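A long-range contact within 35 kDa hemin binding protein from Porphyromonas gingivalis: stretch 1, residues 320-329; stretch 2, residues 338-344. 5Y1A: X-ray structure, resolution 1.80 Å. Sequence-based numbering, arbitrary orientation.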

# COMPACT_ATOMS: atom_id res chain seq x y z
N SER A 320 2.96 -2.69 34.71
CA SER A 320 3.29 -1.27 34.43
C SER A 320 3.00 -0.87 33.00
O SER A 320 3.81 -0.21 32.36
N LEU A 321 1.84 -1.27 32.50
CA LEU A 321 1.48 -1.01 31.10
C LEU A 321 1.31 0.48 30.85
O LEU A 321 0.59 1.18 31.60
N VAL A 322 1.99 0.97 29.81
CA VAL A 322 1.89 2.36 29.43
C VAL A 322 0.59 2.56 28.65
O VAL A 322 0.05 1.58 28.10
N PRO A 323 0.09 3.81 28.60
CA PRO A 323 -1.14 4.08 27.86
C PRO A 323 -1.08 3.61 26.41
O PRO A 323 -0.05 3.74 25.74
N GLY A 324 -2.17 3.02 25.97
CA GLY A 324 -2.25 2.46 24.64
C GLY A 324 -3.29 1.36 24.62
O GLY A 324 -3.94 1.08 25.65
N VAL A 325 -3.47 0.75 23.46
CA VAL A 325 -4.44 -0.32 23.32
C VAL A 325 -3.69 -1.65 23.37
O VAL A 325 -2.61 -1.79 22.78
N TYR A 326 -4.28 -2.61 24.10
CA TYR A 326 -3.75 -3.97 24.22
C TYR A 326 -4.80 -5.00 23.83
O TYR A 326 -6.00 -4.76 24.00
N VAL A 327 -4.35 -6.13 23.31
CA VAL A 327 -5.24 -7.27 23.07
C VAL A 327 -4.95 -8.34 24.12
O VAL A 327 -3.81 -8.79 24.27
N VAL A 328 -5.98 -8.74 24.86
CA VAL A 328 -5.82 -9.80 25.83
C VAL A 328 -6.44 -11.05 25.23
O VAL A 328 -7.61 -11.04 24.86
N ARG A 329 -5.64 -12.10 25.12
CA ARG A 329 -6.14 -13.38 24.63
C ARG A 329 -6.35 -14.23 25.88
O ARG A 329 -5.39 -14.59 26.56
N PHE A 338 -10.74 -12.86 22.63
CA PHE A 338 -9.85 -11.73 22.37
C PHE A 338 -10.57 -10.47 22.85
O PHE A 338 -11.68 -10.19 22.40
N LEU A 339 -9.96 -9.76 23.80
CA LEU A 339 -10.54 -8.54 24.37
C LEU A 339 -9.59 -7.40 24.06
O LEU A 339 -8.39 -7.57 24.15
N LYS A 340 -10.15 -6.27 23.66
CA LYS A 340 -9.35 -5.07 23.41
C LYS A 340 -9.44 -4.22 24.68
O LYS A 340 -10.54 -3.84 25.10
N VAL A 341 -8.30 -3.97 25.33
CA VAL A 341 -8.27 -3.15 26.54
C VAL A 341 -7.53 -1.83 26.27
O VAL A 341 -6.43 -1.84 25.72
N LEU A 342 -8.12 -0.70 26.66
CA LEU A 342 -7.43 0.57 26.46
C LEU A 342 -6.92 1.09 27.81
O LEU A 342 -7.69 1.35 28.73
N VAL A 343 -5.60 1.19 27.93
CA VAL A 343 -4.97 1.73 29.14
C VAL A 343 -4.88 3.25 28.90
O VAL A 343 -4.20 3.69 27.97
N PRO A 344 -5.58 4.06 29.73
CA PRO A 344 -5.68 5.51 29.44
C PRO A 344 -4.42 6.31 29.79
O PRO A 344 -3.76 5.97 30.77

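The two strands, 324-329 and 338-343, pair antiparallel, and their side chains alternate between the two faces of the sheet. The apolar centre lies on the face that carries Tyr-326, Val-328, Leu-339, Val-341 and Val-343. Val-343, in the t rotamer (chi1 171°), loses more surface to the opposing stretch than any other residue. Its CG2 lies 3.6 Å from CE2 of Tyr-326, approaching the ring obliquely, and 4.2 Å from CB of Leu-321, whose m,t side chain points toward the second stretch from the loop before the strand. CG1 of Val-343 meets the backbone instead, 3.6 Å from O of Leu-321, so this one valine packs against both the loop and the first strand.

Further along the same face, Val-328 and Val-341, both t, bring their CG2 atoms to 3.8 Å. This contact runs diagonally across the ladder, since Val-328 is paired directly with Leu-339. In that direct pair CB of Val-328 stands 4.4 Å from CB of Leu-339, and Leu-339 has an m chi1 with chi2 between wells at 143°. Tyr-326 adopts m with chi2 at -97°, which carries its ring back along its own stretch; there its OH donates a hydrogen bond to O of Val-322 at 2.6 Å, tying the preceding loop to the strand.

The other face carries a more open row. Val-325 (t) places CG2 3.8 Å from CD1 of Leu-342, its bridge partner, while its CG1 lies 3.4 Å from CG of Lys-340. The two methyls thus reach different neighbours on the second strand. Val-327, also t, sets CG1 near the plane of the Phe-338 ring, at its edge, 4.1 Å from CD1. Phe-338 is m with chi2 at -104°, and Arg-329 covers one face of its ring with CG; CD of Arg-329 lies 3.7 Å from CE1 of Phe-338. The aliphatic part of the arginine thus serves as an apolar surface for the aromatic ring.

At the polar edge, the charged ends turn to other partners. NH2 of Arg-329 and NZ of Lys-340 are both hydrogen-bonded elsewhere in the structure, and the end of the lysine leads away from the first stretch. No side chain hydrogen-bonds across the contact: the polar links between the stretches are made by the backbone, as in the reciprocal pair from N of Tyr-326 to O of Val-341 and from N of Val-341 to O of Tyr-326, each 2.8 Å. Gly-324 joins this ladder without a side chain, at backbone angles that would jam a CB against the preceding carbonyl.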

# COMPACT_ATOMS: atom_id res chain seq x y z
CB SER A 320 4.75 -0.96 34.80
OG SER A 320 4.99 -1.32 36.15
CB LEU A 321 0.19 -1.76 30.75
CG LEU A 321 0.21 -3.29 30.87
CD1 LEU A 321 -1.19 -3.83 30.56
CD2 LEU A 321 1.27 -3.91 29.94
CB VAL A 322 3.11 2.84 28.58
CG1 VAL A 322 4.42 2.66 29.35
CG2 VAL A 322 3.14 2.14 27.20
CB PRO A 323 -1.27 5.60 27.95
CG PRO A 323 -0.65 5.91 29.29
CD PRO A 323 0.59 5.03 29.25
CB VAL A 325 -5.25 -0.22 21.99
CG1 VAL A 325 -6.18 -1.42 21.88
CG2 VAL A 325 -6.04 1.09 21.93
CB TYR A 326 -3.29 -4.23 25.66
CG TYR A 326 -2.19 -3.30 26.10
CD1 TYR A 326 -0.84 -3.69 26.04
CD2 TYR A 326 -2.48 -2.01 26.54
CE1 TYR A 326 0.18 -2.82 26.44
CE2 TYR A 326 -1.46 -1.11 26.92
CZ TYR A 326 -0.14 -1.54 26.87
OH TYR A 326 0.87 -0.68 27.25
CB VAL A 327 -5.03 -7.85 21.66
CG1 VAL A 327 -5.92 -9.09 21.43
CG2 VAL A 327 -5.33 -6.80 20.61
CB VAL A 328 -6.52 -9.49 27.16
CG1 VAL A 328 -6.22 -10.60 28.17
CG2 VAL A 328 -6.09 -8.12 27.69
CB ARG A 329 -5.13 -13.98 23.66
CG ARG A 329 -5.47 -15.37 23.14
CD ARG A 329 -4.63 -15.69 21.89
NE ARG A 329 -3.27 -16.13 22.21
CZ ARG A 329 -2.30 -16.27 21.30
NH1 ARG A 329 -2.54 -15.99 20.02
NH2 ARG A 329 -1.09 -16.67 21.67
CB PHE A 338 -9.53 -11.61 20.87
CG PHE A 338 -8.76 -12.79 20.31
CD1 PHE A 338 -7.40 -12.69 20.05
CD2 PHE A 338 -9.40 -14.01 20.07
CE1 PHE A 338 -6.68 -13.78 19.55
CE2 PHE A 338 -8.71 -15.10 19.57
CZ PHE A 338 -7.34 -14.99 19.30
CB LEU A 339 -10.67 -8.65 25.88
CG LEU A 339 -11.73 -9.50 26.58
CD1 LEU A 339 -11.07 -10.09 27.80
CD2 LEU A 339 -12.93 -8.64 26.99
CB LYS A 340 -9.91 -4.32 22.19
CG LYS A 340 -9.07 -3.14 21.71
CD LYS A 340 -9.79 -2.31 20.63
CE LYS A 340 -9.93 -3.02 19.27
NZ LYS A 340 -10.08 -2.01 18.15
CB VAL A 341 -7.59 -3.91 27.71
CG1 VAL A 341 -7.39 -2.98 28.91
CG2 VAL A 341 -8.45 -5.13 28.10
CB LEU A 342 -8.35 1.59 25.79
CG LEU A 342 -7.66 2.87 25.28
CD1 LEU A 342 -8.35 3.35 24.00
CD2 LEU A 342 -7.69 3.97 26.31
CB VAL A 343 -3.56 1.10 29.40
CG1 VAL A 343 -2.82 1.84 30.54
CG2 VAL A 343 -3.65 -0.43 29.65
CB PRO A 344 -6.83 5.96 30.35
CG PRO A 344 -6.78 5.04 31.50
CD PRO A 344 -6.31 3.70 30.95